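PDB 6K8H: aminotransferase class-III from Sphaerobacter thermophilus DSM 20745, which belongs to the class-III aminotransferase family of fold type I pyridoxal phosphate enzymes and is an omega-transaminase by name. Local coordinates for residues A20-R25 with P45-R50; V55-D58 with E62-L65; N69-L74 with F412-L417; S372-H377 with E431-A436. All coordinates share one frame; numbering follows the deposited sequence.

Contact 1 of 4, residues A20-R25 with P45-R50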
# COMPACT_ATOMS: atom_id res chain seq x y z
N ALA B 20 18.39 17.35 15.03
CA ALA B 20 17.59 18.52 15.40
C ALA B 20 17.35 19.43 14.19
O ALA B 20 16.23 19.92 14.00
CB ALA B 20 18.28 19.29 16.53
N ASP B 21 18.38 19.66 13.37
CA ASP B 21 18.22 20.47 12.17
C ASP B 21 17.25 19.83 11.20
O ASP B 21 16.38 20.51 10.61
CB ASP B 21 19.57 20.66 11.47
CG ASP B 21 20.54 21.56 12.24
OD1 ASP B 21 20.14 22.20 13.24
OD2 ASP B 21 21.72 21.61 11.83
N LEU B 22 17.39 18.52 11.00
CA LEU B 22 16.49 17.80 10.12
C LEU B 22 15.06 17.89 10.63
O LEU B 22 14.14 18.09 9.84
CB LEU B 22 16.92 16.34 9.99
CG LEU B 22 18.18 16.13 9.16
CD1 LEU B 22 18.76 14.75 9.40
CD2 LEU B 22 17.87 16.36 7.70
N PHE B 23 14.85 17.74 11.94
CA PHE B 23 13.50 17.84 12.49
C PHE B 23 12.91 19.23 12.25
O PHE B 23 11.71 19.37 11.98
CB PHE B 23 13.51 17.53 13.98
CG PHE B 23 12.16 17.58 14.63
CD1 PHE B 23 11.18 16.64 14.31
CD2 PHE B 23 11.87 18.54 15.59
CE1 PHE B 23 9.94 16.67 14.92
CE2 PHE B 23 10.64 18.57 16.21
CZ PHE B 23 9.67 17.64 15.88
N GLU B 24 13.73 20.27 12.41
CA GLU B 24 13.25 21.63 12.17
C GLU B 24 12.80 21.80 10.72
O GLU B 24 11.79 22.46 10.46
CB GLU B 24 14.34 22.64 12.51
CG GLU B 24 13.88 24.07 12.33
CD GLU B 24 14.95 25.07 12.70
OE1 GLU B 24 16.15 24.83 12.40
OE2 GLU B 24 14.60 26.11 13.30
N ARG B 25 13.56 21.25 9.77
CA ARG B 25 13.11 21.25 8.38
C ARG B 25 11.83 20.42 8.21
O ARG B 25 10.87 20.85 7.55
CB ARG B 25 14.21 20.69 7.48
CG ARG B 25 15.32 21.64 7.12
CD ARG B 25 16.42 20.89 6.36
NE ARG B 25 15.92 20.35 5.10
CZ ARG B 25 16.56 19.47 4.35
NH1 ARG B 25 17.74 18.99 4.73
NH2 ARG B 25 16.04 19.04 3.22
N PRO B 45 12.98 12.34 16.76
CA PRO B 45 13.67 11.06 16.63
C PRO B 45 15.06 11.25 16.05
O PRO B 45 15.37 12.30 15.48
CB PRO B 45 12.76 10.28 15.67
CG PRO B 45 12.16 11.34 14.80
CD PRO B 45 12.02 12.57 15.66
N PRO B 46 15.93 10.25 16.16
CA PRO B 46 17.18 10.29 15.40
C PRO B 46 16.88 10.00 13.93
O PRO B 46 15.88 9.37 13.59
CB PRO B 46 18.00 9.17 16.05
CG PRO B 46 16.93 8.13 16.38
CD PRO B 46 15.73 8.95 16.82
N TYR B 47 17.78 10.45 13.05
CA TYR B 47 17.62 10.26 11.61
C TYR B 47 18.66 9.27 11.11
O TYR B 47 19.84 9.39 11.45
CB TYR B 47 17.73 11.60 10.86
CG TYR B 47 16.43 12.37 10.89
CD1 TYR B 47 15.99 12.96 12.07
CD2 TYR B 47 15.62 12.45 9.77
CE1 TYR B 47 14.78 13.64 12.13
CE2 TYR B 47 14.41 13.13 9.82
CZ TYR B 47 14.00 13.72 11.00
OH TYR B 47 12.79 14.39 11.03
N ALA B 48 18.21 8.29 10.33
CA ALA B 48 19.12 7.30 9.76
C ALA B 48 19.85 7.92 8.58
O ALA B 48 19.25 8.58 7.73
CB ALA B 48 18.35 6.06 9.31
N ALA B 49 21.16 7.69 8.53
CA ALA B 49 21.96 8.12 7.39
C ALA B 49 22.25 6.98 6.43
O ALA B 49 22.14 7.15 5.22
CB ALA B 49 23.27 8.76 7.88
N ARG B 50 22.67 5.86 6.98
CA ARG B 50 22.97 4.68 6.13
C ARG B 50 23.09 3.45 7.02
O ARG B 50 22.98 3.58 8.25
CB ARG B 50 24.24 4.91 5.30
CG ARG B 50 25.49 5.07 6.14
CD ARG B 50 26.78 5.31 5.37
NE ARG B 50 27.72 5.89 6.31
CZ ARG B 50 28.63 5.22 7.01
NH1 ARG B 50 28.75 3.91 6.87
NH2 ARG B 50 29.41 5.86 7.86
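Leu22 and Phe23, on one side of helix 18-29, approach Tyr47 and Pro45 in the loop that leads into strand 48-52; the CA atoms of Leu22 and Tyr47 are 7.8 Å apart. Tyr47 has the largest share of the buried surface. Leu22 CB sits over the centre of one face of the Tyr47 ring, 3.8 Å from the centroid and 1° off the ring normal, which is a CH-pi contact. Further along the same leucine, CD1 touches Tyr47 CB at 3.6 Å. The Tyr47 ring is carried toward the helix because CG lies opposite the carbonyl carbon, beside the backbone N (chi1 -81°). Tyr47 OH reaches the helix backbone, 3.8 Å from Phe23 CA. Tyr47 OH also lies at the edge of the Phe23 ring, near its plane, 4.3 Å from Phe23 CD1. Beyond Tyr47 the chain enters a mixed sheet, and Ala49 and Arg50 both face Val57 in a classic beta bulge. Helix 18-29 packs on the segment that enters this strand. Phe23 makes a looser contact at the other end, where CD1 lies 4.4 Å from Pro45 CD. No hydrogen bond crosses between the segments. The second subunit borders the site: its Pro100 packs on Pro45 and Tyr47. Arg25 forms salt bridges to Glu102 and Glu109 of that subunit.

Contact 2 of 4, residues V55-D58 with E62-L65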
# COMPACT_ATOMS: atom_id res chain seq x y z
N VAL B 55 24.58 -3.02 11.11
CA VAL B 55 24.85 -1.73 11.74
C VAL B 55 24.05 -0.64 11.04
O VAL B 55 24.08 -0.53 9.81
CB VAL B 55 26.35 -1.40 11.72
CG1 VAL B 55 26.59 -0.03 12.31
CG2 VAL B 55 27.14 -2.47 12.48
N ILE B 56 23.34 0.17 11.83
CA ILE B 56 22.66 1.37 11.35
C ILE B 56 23.41 2.60 11.86
O ILE B 56 23.80 2.66 13.03
CB ILE B 56 21.17 1.39 11.79
CG1 ILE B 56 20.45 2.60 11.22
CG2 ILE B 56 21.02 1.35 13.32
CD1 ILE B 56 18.90 2.46 11.23
N VAL B 57 23.61 3.58 10.97
CA VAL B 57 24.38 4.79 11.23
C VAL B 57 23.45 5.99 11.09
O VAL B 57 22.83 6.18 10.03
CB VAL B 57 25.57 4.91 10.26
CG1 VAL B 57 26.42 6.15 10.57
CG2 VAL B 57 26.42 3.65 10.30
N ASP B 58 23.38 6.81 12.14
CA ASP B 58 22.46 7.92 12.13
C ASP B 58 23.14 9.18 11.59
O ASP B 58 24.35 9.20 11.31
CB ASP B 58 21.79 8.12 13.52
CG ASP B 58 22.66 8.82 14.58
OD1 ASP B 58 23.76 9.37 14.30
OD2 ASP B 58 22.20 8.80 15.76
N GLU B 62 26.48 8.35 14.82
CA GLU B 62 26.45 7.35 15.88
C GLU B 62 26.01 6.01 15.31
O GLU B 62 24.99 5.92 14.63
CB GLU B 62 25.52 7.80 17.01
CG GLU B 62 25.47 6.90 18.25
CD GLU B 62 25.13 7.68 19.52
OE1 GLU B 62 25.17 8.93 19.46
OE2 GLU B 62 24.82 7.06 20.57
N GLU B 63 26.79 4.96 15.55
CA GLU B 63 26.50 3.64 15.01
C GLU B 63 25.90 2.74 16.07
O GLU B 63 26.36 2.72 17.22
CB GLU B 63 27.77 3.00 14.43
CG GLU B 63 28.62 3.97 13.65
CD GLU B 63 29.66 3.27 12.80
OE1 GLU B 63 30.02 2.11 13.12
OE2 GLU B 63 30.11 3.89 11.80
N ARG B 64 24.89 1.97 15.68
CA ARG B 64 24.27 1.03 16.61
C ARG B 64 24.04 -0.29 15.89
O ARG B 64 23.81 -0.33 14.68
CB ARG B 64 22.95 1.58 17.17
CG ARG B 64 23.03 2.97 17.82
CD ARG B 64 21.63 3.52 18.15
NE ARG B 64 21.70 4.79 18.89
CZ ARG B 64 21.73 6.00 18.34
NH1 ARG B 64 21.68 6.15 17.02
NH2 ARG B 64 21.79 7.09 19.12
N LEU B 65 24.08 -1.39 16.65
CA LEU B 65 23.64 -2.67 16.10
C LEU B 65 22.12 -2.64 15.96
O LEU B 65 21.41 -2.31 16.91
CB LEU B 65 24.07 -3.82 17.01
CG LEU B 65 25.56 -4.18 16.98
CD1 LEU B 65 25.85 -5.21 18.05
CD2 LEU B 65 25.95 -4.69 15.60
O HOH W 1 22.53 4.71 14.85
O HOH W 2 23.00 9.60 18.27
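Arg64 reaches across to Asp58, and these two residues with Val55 bury the most surface here. Arg64 NH1 donates to Asp58 OD2 at 3.0 Å in a salt bridge. The oxygen lies at the guanidinium edge, in its plane, but NH1 meets it from above the carboxylate plane. NH1 also donates to a water that bridges Ile56 O and Glu62 O. NH2 donates to a second water, held by Asp58 OD2, and to Asn10 OD1, while NE donates to Met407 O. These bonds hold the guanidinium against rotation. Glu62 CG lies over one face of it, toward the rim, 3.7 Å above the plane, and the Glu62 carboxylate turns to Asn10 and Val11. The backbone is an antiparallel beta hairpin. Ile56 and Arg64 form its hydrogen-bonded pair, each N donating to the other's O at 2.9 Å. Asp58 has CG between its backbone N and carbonyl carbon (chi1 78°), which turns OD1 back to accept from Glu62 N at 3.0 Å. Asp58 N donates to Glu62 O, closing the end near the turn. On the sheet face shared with Val57 and Glu63, Val55 CG2 touches Leu65 CD2 at 4.0 Å and Val55 CG1 meets Glu63 CB at 3.9 Å.

Contact 3 of 4, residues N69-L74 with F412-L417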
# COMPACT_ATOMS: atom_id res chain seq x y z
N ASN B 69 15.45 -3.48 12.32
CA ASN B 69 15.45 -3.89 10.91
C ASN B 69 14.12 -3.58 10.23
O ASN B 69 13.48 -4.44 9.63
CB ASN B 69 15.80 -5.37 10.80
CG ASN B 69 17.13 -5.69 11.44
OD1 ASN B 69 17.19 -6.31 12.51
ND2 ASN B 69 18.20 -5.24 10.80
N ASN B 70 13.72 -2.31 10.35
CA ASN B 70 12.46 -1.82 9.81
C ASN B 70 11.30 -2.72 10.25
O ASN B 70 10.49 -3.19 9.45
CB ASN B 70 12.51 -1.69 8.29
CG ASN B 70 11.55 -0.63 7.79
OD1 ASN B 70 11.27 0.32 8.51
ND2 ASN B 70 11.04 -0.79 6.57
N TYR B 71 11.25 -2.97 11.56
CA TYR B 71 10.22 -3.78 12.19
C TYR B 71 10.13 -5.17 11.55
O TYR B 71 9.05 -5.65 11.18
CB TYR B 71 8.88 -3.04 12.19
CG TYR B 71 8.91 -1.99 13.30
CD1 TYR B 71 9.47 -0.73 13.08
CD2 TYR B 71 8.50 -2.31 14.58
CE1 TYR B 71 9.55 0.20 14.11
CE2 TYR B 71 8.56 -1.38 15.61
CZ TYR B 71 9.10 -0.13 15.38
OH TYR B 71 9.17 0.78 16.41
N THR B 72 11.29 -5.82 11.46
CA THR B 72 11.55 -7.21 11.04
C THR B 72 11.53 -7.41 9.52
O THR B 72 11.67 -8.56 9.07
CB THR B 72 10.59 -8.26 11.66
OG1 THR B 72 9.30 -8.22 11.04
CG2 THR B 72 10.44 -8.05 13.17
N ALA B 73 11.36 -6.35 8.72
CA ALA B 73 11.28 -6.51 7.27
C ALA B 73 12.62 -6.91 6.65
O ALA B 73 12.66 -7.67 5.68
CB ALA B 73 10.75 -5.24 6.61
N LEU B 74 13.72 -6.35 7.15
CA LEU B 74 15.03 -6.55 6.52
C LEU B 74 15.77 -7.66 7.27
O LEU B 74 16.70 -7.42 8.04
CB LEU B 74 15.81 -5.24 6.48
CG LEU B 74 15.50 -4.41 5.22
CD1 LEU B 74 14.04 -3.90 5.23
CD2 LEU B 74 16.47 -3.26 5.11
N PHE B 412 20.13 -0.54 18.96
CA PHE B 412 18.88 0.02 18.47
C PHE B 412 17.83 -1.09 18.55
O PHE B 412 17.91 -2.07 17.81
CB PHE B 412 19.06 0.53 17.04
CG PHE B 412 17.80 1.07 16.40
CD1 PHE B 412 16.96 1.93 17.08
CD2 PHE B 412 17.49 0.73 15.09
CE1 PHE B 412 15.80 2.43 16.47
CE2 PHE B 412 16.34 1.20 14.47
CZ PHE B 412 15.49 2.06 15.17
N ILE B 413 16.86 -0.92 19.45
CA ILE B 413 15.77 -1.87 19.63
C ILE B 413 14.48 -1.06 19.75
O ILE B 413 14.52 0.15 19.96
CB ILE B 413 15.98 -2.80 20.86
CG1 ILE B 413 15.07 -4.05 20.77
CG2 ILE B 413 15.79 -2.02 22.16
CD1 ILE B 413 15.54 -5.21 21.63
N THR B 414 13.34 -1.73 19.57
CA THR B 414 12.08 -1.00 19.70
C THR B 414 11.86 -0.54 21.14
O THR B 414 12.40 -1.12 22.08
CB THR B 414 10.88 -1.86 19.27
OG1 THR B 414 10.71 -2.96 20.17
CG2 THR B 414 11.05 -2.36 17.84
N PRO B 415 11.05 0.50 21.33
CA PRO B 415 10.75 0.94 22.70
C PRO B 415 10.16 -0.15 23.59
O PRO B 415 10.36 -0.11 24.80
CB PRO B 415 9.74 2.08 22.49
CG PRO B 415 10.10 2.62 21.13
CD PRO B 415 10.53 1.43 20.31
N ALA B 416 9.47 -1.14 23.02
CA ALA B 416 8.91 -2.20 23.85
C ALA B 416 9.96 -3.24 24.24
O ALA B 416 9.66 -4.11 25.08
CB ALA B 416 7.74 -2.89 23.13
N LEU B 417 11.18 -3.14 23.70
CA LEU B 417 12.21 -4.18 23.80
C LEU B 417 11.79 -5.43 23.04
O LEU B 417 12.17 -6.56 23.40
CB LEU B 417 12.59 -4.49 25.27
CG LEU B 417 12.91 -3.28 26.14
CD1 LEU B 417 13.38 -3.70 27.53
CD2 LEU B 417 13.94 -2.34 25.50
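The carbonyl oxygen of Tyr71, whose ring carries this contact, accepts a hydrogen bond from Thr72 OG1 at 2.6 Å. The hydroxyl comes from the side of the carbonyl, with a C=O...donor angle of 108°. This bond lies within the segment 69-74, where Asn69, Asn70 and Tyr71 have positive phi and psi near 50° and form a short left-handed helical turn. Across the contact the meeting is apolar. Thr414 CG2 touches Tyr71 CE2 at 3.5 Å and lies 3.9 Å from CZ. It approaches the ring obliquely. The threonine has OG1 between its backbone N and carbonyl carbon (chi1 66°), and this places the methyl opposite the carbonyl carbon, pointing at the tyrosine. OG1 has its own partner, Phe418 O. Tyr71 OH lies 4.2 Å from Pro415 CD. Thr414 and Pro415 begin a type I beta turn, closed by Leu417 N donating to Thr414 O at 2.9 Å. Arg36 and Thr38 also pack on Tyr71. The Tyr71 side chain is about 6 Å from a bound (5-hydroxy-4,6-dimethylpyridin-3-yl)methyl dihydrogen phosphate, and Thr72 touches Ile258 and Lys282, which line a pocket for this ligand. The contact therefore sets a turn near the ligand against the loop between strands 411-412 and 418-420. With no hydrogen bond between them, the two segments meet here through van der Waals contact of the tyrosine ring with the threonine methyl.

Contact 4 of 4, residues S372-H377 with E431-A436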
# COMPACT_ATOMS: atom_id res chain seq x y z
N SER B 372 14.08 -16.06 15.15
CA SER B 372 14.91 -14.86 15.28
C SER B 372 14.14 -13.66 15.84
O SER B 372 14.60 -12.52 15.70
CB SER B 372 15.52 -14.48 13.93
OG SER B 372 14.51 -14.36 12.94
N LEU B 373 12.99 -13.89 16.48
CA LEU B 373 12.20 -12.84 17.10
C LEU B 373 12.24 -13.01 18.62
O LEU B 373 12.15 -14.14 19.12
CB LEU B 373 10.75 -12.89 16.62
CG LEU B 373 10.49 -12.71 15.12
CD1 LEU B 373 9.05 -13.07 14.79
CD2 LEU B 373 10.78 -11.29 14.72
N PHE B 374 12.35 -11.90 19.34
CA PHE B 374 12.38 -11.97 20.80
C PHE B 374 11.74 -10.72 21.40
O PHE B 374 11.67 -9.67 20.76
CB PHE B 374 13.81 -12.16 21.32
CG PHE B 374 14.72 -10.99 21.05
CD1 PHE B 374 14.79 -9.94 21.94
CD2 PHE B 374 15.50 -10.96 19.90
CE1 PHE B 374 15.61 -8.86 21.69
CE2 PHE B 374 16.32 -9.89 19.65
CZ PHE B 374 16.38 -8.84 20.54
N HIS B 375 11.29 -10.86 22.64
CA HIS B 375 10.65 -9.77 23.39
C HIS B 375 11.09 -9.88 24.84
O HIS B 375 10.85 -10.90 25.49
CB HIS B 375 9.11 -9.87 23.28
CG HIS B 375 8.39 -8.58 23.50
ND1 HIS B 375 8.72 -7.69 24.51
CD2 HIS B 375 7.34 -8.02 22.85
CE1 HIS B 375 7.90 -6.65 24.47
NE2 HIS B 375 7.06 -6.82 23.46
N ILE B 376 11.76 -8.83 25.35
CA ILE B 376 12.15 -8.74 26.75
C ILE B 376 11.00 -8.14 27.55
O ILE B 376 10.35 -7.19 27.11
CB ILE B 376 13.44 -7.91 26.94
CG1 ILE B 376 14.53 -8.36 25.96
CG2 ILE B 376 13.93 -8.02 28.37
CD1 ILE B 376 15.78 -7.49 26.01
N HIS B 377 10.74 -8.70 28.72
CA HIS B 377 9.70 -8.23 29.62
C HIS B 377 10.32 -8.01 30.99
O HIS B 377 11.05 -8.87 31.49
CB HIS B 377 8.59 -9.27 29.73
CG HIS B 377 8.04 -9.70 28.40
ND1 HIS B 377 7.15 -8.94 27.68
CD2 HIS B 377 8.26 -10.82 27.67
CE1 HIS B 377 6.83 -9.58 26.56
NE2 HIS B 377 7.50 -10.72 26.53
N GLU B 431 26.39 -11.48 21.86
CA GLU B 431 27.10 -11.13 23.08
C GLU B 431 27.13 -9.62 23.30
O GLU B 431 26.99 -9.15 24.43
CB GLU B 431 28.51 -11.71 23.06
CG GLU B 431 28.49 -13.19 23.40
CD GLU B 431 29.81 -13.88 23.16
OE1 GLU B 431 30.74 -13.26 22.60
OE2 GLU B 431 29.90 -15.08 23.54
N ALA B 432 27.32 -8.84 22.23
CA ALA B 432 27.27 -7.39 22.39
C ALA B 432 25.90 -6.94 22.90
O ALA B 432 25.81 -6.09 23.79
CB ALA B 432 27.60 -6.69 21.06
N PHE B 433 24.82 -7.53 22.36
CA PHE B 433 23.50 -7.21 22.88
C PHE B 433 23.39 -7.54 24.36
O PHE B 433 22.94 -6.70 25.16
CB PHE B 433 22.40 -7.94 22.09
CG PHE B 433 21.03 -7.57 22.56
CD1 PHE B 433 20.44 -8.24 23.64
CD2 PHE B 433 20.34 -6.51 21.98
CE1 PHE B 433 19.19 -7.88 24.11
CE2 PHE B 433 19.08 -6.14 22.44
CZ PHE B 433 18.50 -6.83 23.50
N VAL B 434 23.80 -8.75 24.76
CA VAL B 434 23.59 -9.17 26.15
C VAL B 434 24.41 -8.30 27.10
O VAL B 434 23.92 -7.88 28.17
CB VAL B 434 23.93 -10.67 26.31
CG1 VAL B 434 23.93 -11.06 27.79
CG2 VAL B 434 22.92 -11.52 25.54
N ASP B 435 25.66 -7.99 26.74
CA ASP B 435 26.49 -7.12 27.56
C ASP B 435 25.88 -5.72 27.68
O ASP B 435 25.85 -5.13 28.78
CB ASP B 435 27.90 -7.03 26.97
CG ASP B 435 28.67 -8.34 27.11
OD1 ASP B 435 28.19 -9.25 27.82
OD2 ASP B 435 29.77 -8.45 26.52
N ALA B 436 25.41 -5.16 26.56
CA ALA B 436 24.80 -3.84 26.59
C ALA B 436 23.53 -3.83 27.41
O ALA B 436 23.23 -2.82 28.07
CB ALA B 436 24.53 -3.35 25.17
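Phe433, on helix 427-445, meets Phe374 and Ile376 of strand 373-377 with the far end of its ring. The two phenylalanines form a T-shaped pair. The edge of Phe374 points at the face of Phe433, with centroids 5.5 Å apart and planes at 71°. The closest atoms of this pair are Phe374 CE1 and Phe433 CZ, at 4.0 Å. Ile376 comes in at the Phe433 edge, near its plane, with CD1 3.8 Å from CZ. The Phe433 ring is thus touched over a face by one neighbour and at an edge by the other. Its CG lies opposite the backbone N (chi1 -177°), which carries the ring away from the helix toward the strand. The side chains of Phe374 and Ile376 approach it from the opposite direction. Leu350 of helix 337-361 packs on both phenylalanines, and Val354 of that helix packs on Phe433. The rest of the helical segment does not touch the strand segment: Glu431 and Asp435 are exposed to solvent, Ala432 and Ala436 are partly exposed, and Val434 packs on Val357 instead. Strand 373-377 is the middle strand of a three-stranded antiparallel sheet, between 366-370 and 418-420. Helices packed on one face of such a sheet are characteristic of the small C-terminal domain of fold type I aminotransferases, and Phe433 is a point where helix and sheet meet here.

Contacts 1, 2 and 4 are mostly buried, while contact 3 is partly buried and includes the exposed Pro415. Contacts 1 and 2 reach the same mixed sheet: Ala49 N lies 2.7 Å from Val57 O, a probable hydrogen bond. Strand 411-412 extends that sheet, and a probable hydrogen bond between Leu65 O and Phe412 N, 3.0 Å apart, links contacts 2 and 3. Contact 4 belongs to the antiparallel sheet and meets contact 3 at Leu417 and Ile376. Chemistry differs with place. Contact 2 is largely polar, with backbone bonds and a salt-bridge network; the other three are apolar across their segments. Contacts 1, 2 and 3 all touch the second subunit; contact 4 does not.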